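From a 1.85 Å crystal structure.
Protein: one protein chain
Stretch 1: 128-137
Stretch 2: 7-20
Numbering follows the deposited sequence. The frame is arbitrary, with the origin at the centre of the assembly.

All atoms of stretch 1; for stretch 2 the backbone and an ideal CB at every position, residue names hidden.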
ATOM      1  N   MET B 128      23.833  19.676   0.516  1.00 12.54           N
ATOM      2  CA  MET B 128      22.558  19.972   1.159  1.00 13.18           C
ATOM      3  C   MET B 128      22.052  21.347   0.746  1.00 13.28           C
ATOM      4  O   MET B 128      20.857  21.530   0.510  1.00 12.51           O
ATOM      5  CB  MET B 128      22.696  19.892   2.676  1.00 15.03           C
ATOM      6  CG  MET B 128      22.846  18.464   3.168  1.00 18.00           C
ATOM      7  SD  MET B 128      22.939  18.367   4.954  1.00 21.38           S
ATOM      8  CE  MET B 128      23.195  16.585   5.180  1.00 19.46           C
ATOM      9  N   PHE B 129      22.960  22.315   0.658  1.00 12.78           N
ATOM     10  CA  PHE B 129      22.570  23.655   0.240  1.00 12.26           C
ATOM     11  C   PHE B 129      22.079  23.616  -1.203  1.00 13.58           C
ATOM     12  O   PHE B 129      21.133  24.314  -1.560  1.00 12.58           O
ATOM     13  CB  PHE B 129      23.748  24.627   0.350  1.00 13.01           C
ATOM     14  CG  PHE B 129      24.122  24.976   1.763  1.00 14.01           C
ATOM     15  CD1 PHE B 129      23.144  25.322   2.693  1.00 13.61           C
ATOM     16  CD2 PHE B 129      25.457  25.005   2.155  1.00 13.80           C
ATOM     17  CE1 PHE B 129      23.491  25.695   3.994  1.00 12.61           C
ATOM     18  CE2 PHE B 129      25.812  25.376   3.452  1.00 15.51           C
ATOM     19  CZ  PHE B 129      24.825  25.723   4.370  1.00 14.81           C
ATOM     20  N   ILE B 130      22.733  22.807  -2.035  1.00 13.18           N
ATOM     21  CA  ILE B 130      22.349  22.682  -3.439  1.00 14.71           C
ATOM     22  C   ILE B 130      20.940  22.115  -3.546  1.00 13.83           C
ATOM     23  O   ILE B 130      20.116  22.618  -4.308  1.00 14.12           O
ATOM     24  CB  ILE B 130      23.299  21.740  -4.217  1.00 16.62           C
ATOM     25  CG1 ILE B 130      24.734  22.265  -4.162  1.00 22.42           C
ATOM     26  CG2 ILE B 130      22.825  21.605  -5.662  1.00 18.03           C
ATOM     27  CD1 ILE B 130      24.921  23.594  -4.792  1.00 29.57           C
ATOM     28  N   GLY B 131      20.675  21.057  -2.788  1.00 12.68           N
ATOM     29  CA  GLY B 131      19.356  20.449  -2.808  1.00 13.10           C
ATOM     30  C   GLY B 131      18.292  21.457  -2.413  1.00 13.04           C
ATOM     31  O   GLY B 131      17.224  21.520  -3.020  1.00 13.73           O
ATOM     32  N   MET B 132      18.583  22.248  -1.387  1.00 12.50           N
ATOM     33  CA  MET B 132      17.641  23.264  -0.923  1.00 13.51           C
ATOM     34  C   MET B 132      17.432  24.345  -1.984  1.00 11.69           C
ATOM     35  O   MET B 132      16.302  24.741  -2.265  1.00 12.32           O
ATOM     36  CB  MET B 132      18.150  23.912   0.368  1.00 14.30           C
ATOM     37  CG  MET B 132      17.258  25.040   0.880  1.00 17.58           C
ATOM     38  SD  MET B 132      17.898  25.837   2.367  1.00 20.13           S
ATOM     39  CE  MET B 132      17.393  24.663   3.614  1.00 22.54           C
ATOM     40  N   GLN B 133      18.522  24.821  -2.576  1.00 12.67           N
ATOM     41  CA  GLN B 133      18.415  25.856  -3.598  1.00 12.19           C
ATOM     42  C   GLN B 133      17.594  25.357  -4.787  1.00 12.40           C
ATOM     43  O   GLN B 133      16.856  26.123  -5.407  1.00 13.03           O
ATOM     44  CB  GLN B 133      19.809  26.289  -4.063  1.00 12.81           C
ATOM     45  CG  GLN B 133      19.801  27.509  -4.985  1.00 13.51           C
ATOM     46  CD  GLN B 133      21.195  27.910  -5.417  1.00 13.82           C
ATOM     47  OE1 GLN B 133      21.999  27.060  -5.793  1.00 13.83           O
ATOM     48  NE2 GLN B 133      21.487  29.212  -5.375  1.00 13.82           N
ATOM     49  N   THR B 134      17.727  24.071  -5.102  1.00 11.06           N
ATOM     50  CA  THR B 134      16.982  23.474  -6.206  1.00 11.96           C
ATOM     51  C   THR B 134      15.480  23.661  -5.981  1.00 12.79           C
ATOM     52  O   THR B 134      14.759  24.142  -6.859  1.00 12.67           O
ATOM     53  CB  THR B 134      17.260  21.953  -6.323  1.00 11.35           C
ATOM     54  OG1 THR B 134      18.651  21.732  -6.598  1.00 12.46           O
ATOM     55  CG2 THR B 134      16.420  21.342  -7.442  1.00 12.92           C
ATOM     56  N   SER B 135      15.014  23.274  -4.799  1.00 13.21           N
ATOM     57  CA  SER B 135      13.592  23.387  -4.474  1.00 13.96           C
ATOM     58  C   SER B 135      13.148  24.839  -4.331  1.00 12.92           C
ATOM     59  O   SER B 135      12.066  25.217  -4.792  1.00 13.13           O
ATOM     60  CB  SER B 135      13.287  22.625  -3.186  1.00 15.49           C
ATOM     61  OG  SER B 135      11.921  22.778  -2.837  1.00 23.51           O
ATOM     62  N   VAL B 136      13.976  25.653  -3.687  1.00 13.01           N
ATOM     63  CA  VAL B 136      13.654  27.068  -3.510  1.00 13.00           C
ATOM     64  C   VAL B 136      13.436  27.750  -4.864  1.00 12.78           C
ATOM     65  O   VAL B 136      12.444  28.462  -5.068  1.00 13.04           O
ATOM     66  CB  VAL B 136      14.781  27.792  -2.728  1.00 12.54           C
ATOM     67  CG1 VAL B 136      14.622  29.307  -2.839  1.00 13.24           C
ATOM     68  CG2 VAL B 136      14.738  27.363  -1.259  1.00 13.05           C
ATOM     69  N   ASP B 137      14.356  27.529  -5.795  1.00 11.93           N
ATOM     70  CA  ASP B 137      14.242  28.138  -7.118  1.00 13.24           C
ATOM     71  C   ASP B 137      13.023  27.635  -7.881  1.00 13.32           C
ATOM     72  O   ASP B 137      12.358  28.397  -8.583  1.00 13.73           O
ATOM     73  CB  ASP B 137      15.508  27.868  -7.943  1.00 13.85           C
ATOM     74  CG  ASP B 137      16.709  28.655  -7.448  1.00 16.15           C
ATOM     75  OD1 ASP B 137      16.527  29.564  -6.611  1.00 16.92           O
ATOM     76  OD2 ASP B 137      17.838  28.370  -7.909  1.00 16.33           O
ATOM     77  N   UNK B   7      32.780  28.383   9.575  1.00 22.65           N
ATOM     78  CA  UNK B   7      32.102  29.272   8.640  1.00 21.51           C
ATOM     79  C   UNK B   7      30.893  28.565   8.042  1.00 19.74           C
ATOM     80  O   UNK B   7      29.854  29.182   7.809  1.00 20.07           O
ATOM     81  CB  UNK B   7      33.057  29.733   7.537  1.00 21.51           C
ATOM     82  N   UNK B   8      31.038  27.268   7.785  1.00 19.25           N
ATOM     83  CA  UNK B   8      29.946  26.489   7.209  1.00 17.85           C
ATOM     84  C   UNK B   8      28.815  26.326   8.222  1.00 19.05           C
ATOM     85  O   UNK B   8      27.641  26.423   7.869  1.00 17.69           O
ATOM     86  CB  UNK B   8      30.448  25.120   6.747  1.00 17.85           C
ATOM     87  N   UNK B   9      29.166  26.081   9.481  1.00 17.94           N
ATOM     88  CA  UNK B   9      28.149  25.932  10.518  1.00 19.49           C
ATOM     89  C   UNK B   9      27.313  27.207  10.596  1.00 20.15           C
ATOM     90  O   UNK B   9      26.099  27.157  10.790  1.00 19.42           O
ATOM     91  CB  UNK B   9      28.791  25.622  11.872  1.00 19.49           C
ATOM     92  N   UNK B  10      27.973  28.349  10.438  1.00 20.46           N
ATOM     93  CA  UNK B  10      27.301  29.641  10.470  1.00 21.85           C
ATOM     94  C   UNK B  10      26.270  29.700   9.337  1.00 20.82           C
ATOM     95  O   UNK B  10      25.152  30.187   9.525  1.00 18.50           O
ATOM     96  CB  UNK B  10      28.311  30.784  10.350  1.00 21.85           C
ATOM     97  N   UNK B  11      26.656  29.207   8.163  1.00 18.50           N
ATOM     98  CA  UNK B  11      25.760  29.191   7.009  1.00 17.65           C
ATOM     99  C   UNK B  11      24.604  28.219   7.237  1.00 17.15           C
ATOM    100  O   UNK B  11      23.468  28.491   6.843  1.00 16.90           O
ATOM    101  CB  UNK B  11      26.528  28.813   5.741  1.00 17.65           C
ATOM    102  N   UNK B  12      24.900  27.081   7.859  1.00 15.37           N
ATOM    103  CA  UNK B  12      23.873  26.082   8.137  1.00 16.43           C
ATOM    104  C   UNK B  12      22.851  26.629   9.132  1.00 17.58           C
ATOM    105  O   UNK B  12      21.641  26.486   8.931  1.00 16.35           O
ATOM    106  CB  UNK B  12      24.506  24.797   8.676  1.00 16.43           C
ATOM    107  N   UNK B  13      23.330  27.263  10.198  1.00 17.06           N
ATOM    108  CA  UNK B  13      22.420  27.823  11.193  1.00 18.53           C
ATOM    109  C   UNK B  13      21.590  28.967  10.625  1.00 19.67           C
ATOM    110  O   UNK B  13      20.444  29.163  11.028  1.00 20.24           O
ATOM    111  CB  UNK B  13      23.207  28.309  12.412  1.00 18.53           C
ATOM    112  N   UNK B  14      22.163  29.720   9.692  1.00 19.95           N
ATOM    113  CA  UNK B  14      21.437  30.820   9.070  1.00 19.52           C
ATOM    114  C   UNK B  14      20.177  30.255   8.419  1.00 18.25           C
ATOM    115  O   UNK B  14      19.107  30.856   8.503  1.00 16.55           O
ATOM    116  CB  UNK B  14      22.307  31.552   8.046  1.00 19.52           C
ATOM    117  N   UNK B  15      20.303  29.093   7.777  1.00 16.59           N
ATOM    118  CA  UNK B  15      19.152  28.471   7.135  1.00 16.47           C
ATOM    119  C   UNK B  15      18.218  27.822   8.155  1.00 18.04           C
ATOM    120  O   UNK B  15      17.004  27.828   7.971  1.00 16.41           O
ATOM    121  CB  UNK B  15      19.618  27.429   6.116  1.00 16.47           C
ATOM    122  N   UNK B  16      18.767  27.256   9.227  1.00 19.91           N
ATOM    123  CA  UNK B  16      17.905  26.650  10.241  1.00 20.01           C
ATOM    124  C   UNK B  16      17.005  27.762  10.775  1.00 19.45           C
ATOM    125  O   UNK B  16      15.803  27.565  10.977  1.00 19.00           O
ATOM    126  CB  UNK B  16      18.716  25.994  11.361  1.00 20.01           C
ATOM    127  N   UNK B  17      17.598  28.935  10.978  1.00 18.00           N
ATOM    128  CA  UNK B  17      16.870  30.101  11.469  1.00 19.05           C
ATOM    129  C   UNK B  17      15.825  30.560  10.453  1.00 17.12           C
ATOM    130  O   UNK B  17      14.658  30.743  10.802  1.00 15.93           O
ATOM    131  CB  UNK B  17      17.840  31.242  11.781  1.00 19.05           C
ATOM    132  N   UNK B  18      16.244  30.745   9.201  1.00 16.20           N
ATOM    133  CA  UNK B  18      15.327  31.174   8.141  1.00 15.32           C
ATOM    134  C   UNK B  18      14.101  30.279   8.029  1.00 15.73           C
ATOM    135  O   UNK B  18      12.971  30.757   7.989  1.00 15.82           O
ATOM    136  CB  UNK B  18      16.059  31.205   6.798  1.00 15.32           C
ATOM    137  N   UNK B  19      14.332  28.973   7.965  1.00 14.55           N
ATOM    138  CA  UNK B  19      13.237  28.042   7.792  1.00 14.25           C
ATOM    139  C   UNK B  19      12.390  27.791   9.027  1.00 14.98           C
ATOM    140  O   UNK B  19      11.238  27.375   8.914  1.00 15.08           O
ATOM    141  CB  UNK B  19      13.797  26.706   7.300  1.00 14.25           C
ATOM    142  N   UNK B  20      12.943  28.060  10.200  1.00 14.54           N
ATOM    143  CA  UNK B  20      12.159  27.895  11.414  1.00 16.20           C
ATOM    144  C   UNK B  20      11.158  29.052  11.414  1.00 15.28           C
ATOM    145  O   UNK B  20       9.982  28.868  11.716  1.00 15.88           O
ATOM    146  CB  UNK B  20      13.033  27.884  12.670  1.00 16.20           C
TER

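Two helices run in roughly the same direction, 32° apart, with axes no closer than 12.1 Å. At that spacing backbones cannot touch, so side chains must fill the gap. Stretch 1 offers Phe129, Met132 and Val136, all apolar on the side facing the partner.

Position 7 finds nothing of stretch 1 near its CB; anything helix-compatible would do, and it is Asp7. At position 8 the CB points sideways, with the Phe129 ring as its nearest neighbour, so a modest apolar group suits. It is Val8, whose CG1 just reaches Phe129 CE2 at 4.5 Å. Position 9 points away and position 10 is out of reach, leaving both free; they are Val9 and Lys10.

Position 11 points toward stretch 1, and its ideal CB already lies 3.8 Å from Phe129 CZ. Alanine would fit, as would a longer chain able to turn aside. The residue is Glu11: its CB packs against the ring, while m rotamers at chi1 and chi2 lead the carboxylate away.

At position 12 the CB points sideways, 4.4 Å from Phe129 CZ. A branched or flexible apolar chain, leucine or methionine, could bend back to the ring. Leu12 does so, bringing CD2 to 3.5 Å from Phe129 CZ.

Positions 13 and 14 are out of reach and unconstrained by stretch 1; they hold Asn13 and Gln14, the latter donating from NE2 to OD1 of the residue at 18.

Position 15 points toward stretch 1, its ideal CB 4.3 Å from Met132 CE and 4.7 Å from Phe129 CE1. No strong polar partner waits there, so leucine, methionine or the aliphatic part of a longer polar chain would suit. Gln15 takes the last course: CG lies 4.0 Å from Phe129 CE1, and OE1 is 3.8 Å from Met132 SD.

Position 16 points sideways without contact, and 17 and 18 are out of reach, so stretch 1 sets no limit on them: Val16, Ala17 and Asn18. Asn18 ND2 donates to Gln15 OE1, serving that oxygen within its own helix.

Position 19 points toward stretch 1, yet its ideal CB has nothing within 5.5 Å. Only a large side chain, aromatic or long and flexible, could cross to Met132 and Val136. Trp19 spans it: NE1 sits 3.4 Å from Met132 SD, an oblique sulfur-aromatic approach, and CZ2 meets Val136 CG2 at 3.6 Å along the ring edge. A weak hydrogen bond from NE1 to Gln15 OE1 also ties the indole to its own helix.

Position 20 is out of reach and equally free; Thr20 hydrogen-bonds through OG1 to Val16 O.

Stretch 2 7-20: DVVKELNQQVANWT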
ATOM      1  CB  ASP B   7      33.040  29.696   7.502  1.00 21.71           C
ATOM      2  CG  ASP B   7      34.193  30.557   7.980  1.00 25.00           C
ATOM      3  OD1 ASP B   7      33.965  31.431   8.840  1.00 25.95           O
ATOM      4  OD2 ASP B   7      35.323  30.367   7.482  1.00 27.41           O
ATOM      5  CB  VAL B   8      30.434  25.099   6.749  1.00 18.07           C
ATOM      6  CG1 VAL B   8      29.296  24.338   6.081  1.00 18.25           C
ATOM      7  CG2 VAL B   8      31.595  25.260   5.772  1.00 19.05           C
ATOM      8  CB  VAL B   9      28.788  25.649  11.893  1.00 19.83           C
ATOM      9  CG1 VAL B   9      27.731  25.730  12.994  1.00 20.17           C
ATOM     10  CG2 VAL B   9      29.419  24.268  11.885  1.00 19.38           C
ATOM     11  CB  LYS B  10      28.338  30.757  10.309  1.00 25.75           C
ATOM     12  CG  LYS B  10      27.814  32.172  10.482  1.00 33.62           C
ATOM     13  CD  LYS B  10      27.031  32.648   9.271  1.00 37.98           C
ATOM     14  CE  LYS B  10      26.805  34.147   9.334  1.00 40.83           C
ATOM     15  NZ  LYS B  10      28.103  34.875   9.406  1.00 42.55           N
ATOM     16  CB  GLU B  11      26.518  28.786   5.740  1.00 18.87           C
ATOM     17  CG  GLU B  11      27.542  29.807   5.261  1.00 20.04           C
ATOM     18  CD  GLU B  11      26.937  31.183   5.056  1.00 22.72           C
ATOM     19  OE1 GLU B  11      25.820  31.268   4.499  1.00 20.70           O
ATOM     20  OE2 GLU B  11      27.584  32.182   5.444  1.00 23.07           O
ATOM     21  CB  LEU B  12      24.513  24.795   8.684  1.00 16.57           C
ATOM     22  CG  LEU B  12      25.266  23.937   7.657  1.00 15.94           C
ATOM     23  CD1 LEU B  12      26.175  22.937   8.368  1.00 17.07           C
ATOM     24  CD2 LEU B  12      24.260  23.212   6.766  1.00 12.94           C
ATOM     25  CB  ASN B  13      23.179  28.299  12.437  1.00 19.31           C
ATOM     26  CG  ASN B  13      23.283  27.221  13.496  1.00 19.61           C
ATOM     27  OD1 ASN B  13      22.354  26.433  13.683  1.00 21.07           O
ATOM     28  ND2 ASN B  13      24.409  27.185  14.203  1.00 20.91           N
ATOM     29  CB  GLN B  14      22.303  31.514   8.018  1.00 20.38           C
ATOM     30  CG  GLN B  14      21.566  32.554   7.174  1.00 24.14           C
ATOM     31  CD  GLN B  14      21.127  33.772   7.974  1.00 27.04           C
ATOM     32  OE1 GLN B  14      21.955  34.500   8.525  1.00 27.93           O
ATOM     33  NE2 GLN B  14      19.819  33.999   8.038  1.00 21.91           N
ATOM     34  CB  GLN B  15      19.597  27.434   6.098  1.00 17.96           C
ATOM     35  CG  GLN B  15      20.364  28.023   4.915  1.00 15.94           C
ATOM     36  CD  GLN B  15      19.667  29.230   4.311  1.00 17.06           C
ATOM     37  OE1 GLN B  15      18.454  29.220   4.098  1.00 17.14           O
ATOM     38  NE2 GLN B  15      20.435  30.276   4.027  1.00 15.60           N
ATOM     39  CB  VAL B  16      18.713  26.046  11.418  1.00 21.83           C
ATOM     40  CG1 VAL B  16      17.758  25.544  12.501  1.00 22.80           C
ATOM     41  CG2 VAL B  16      19.572  24.895  10.924  1.00 22.13           C
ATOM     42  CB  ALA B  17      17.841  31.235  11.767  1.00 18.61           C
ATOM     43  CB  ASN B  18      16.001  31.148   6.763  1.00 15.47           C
ATOM     44  CG  ASN B  18      17.070  32.204   6.597  1.00 18.53           C
ATOM     45  OD1 ASN B  18      17.078  33.224   7.286  1.00 17.98           O
ATOM     46  ND2 ASN B  18      17.974  31.972   5.647  1.00 16.42           N
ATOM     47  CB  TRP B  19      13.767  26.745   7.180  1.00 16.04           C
ATOM     48  CG  TRP B  19      14.255  27.000   5.775  1.00 17.04           C
ATOM     49  CD1 TRP B  19      15.536  27.287   5.383  1.00 19.49           C
ATOM     50  CD2 TRP B  19      13.444  27.111   4.599  1.00 18.69           C
ATOM     51  NE1 TRP B  19      15.568  27.575   4.035  1.00 18.97           N
ATOM     52  CE2 TRP B  19      14.298  27.473   3.532  1.00 19.58           C
ATOM     53  CE3 TRP B  19      12.076  26.944   4.345  1.00 20.33           C
ATOM     54  CZ2 TRP B  19      13.827  27.669   2.229  1.00 19.77           C
ATOM     55  CZ3 TRP B  19      11.607  27.139   3.047  1.00 22.92           C
ATOM     56  CH2 TRP B  19      12.485  27.499   2.007  1.00 23.09           C
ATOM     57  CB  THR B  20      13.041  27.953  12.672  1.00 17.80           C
ATOM     58  OG1 THR B  20      13.913  26.811  12.691  1.00 18.75           O
ATOM     59  CG2 THR B  20      12.182  27.937  13.929  1.00 17.50           C
TER
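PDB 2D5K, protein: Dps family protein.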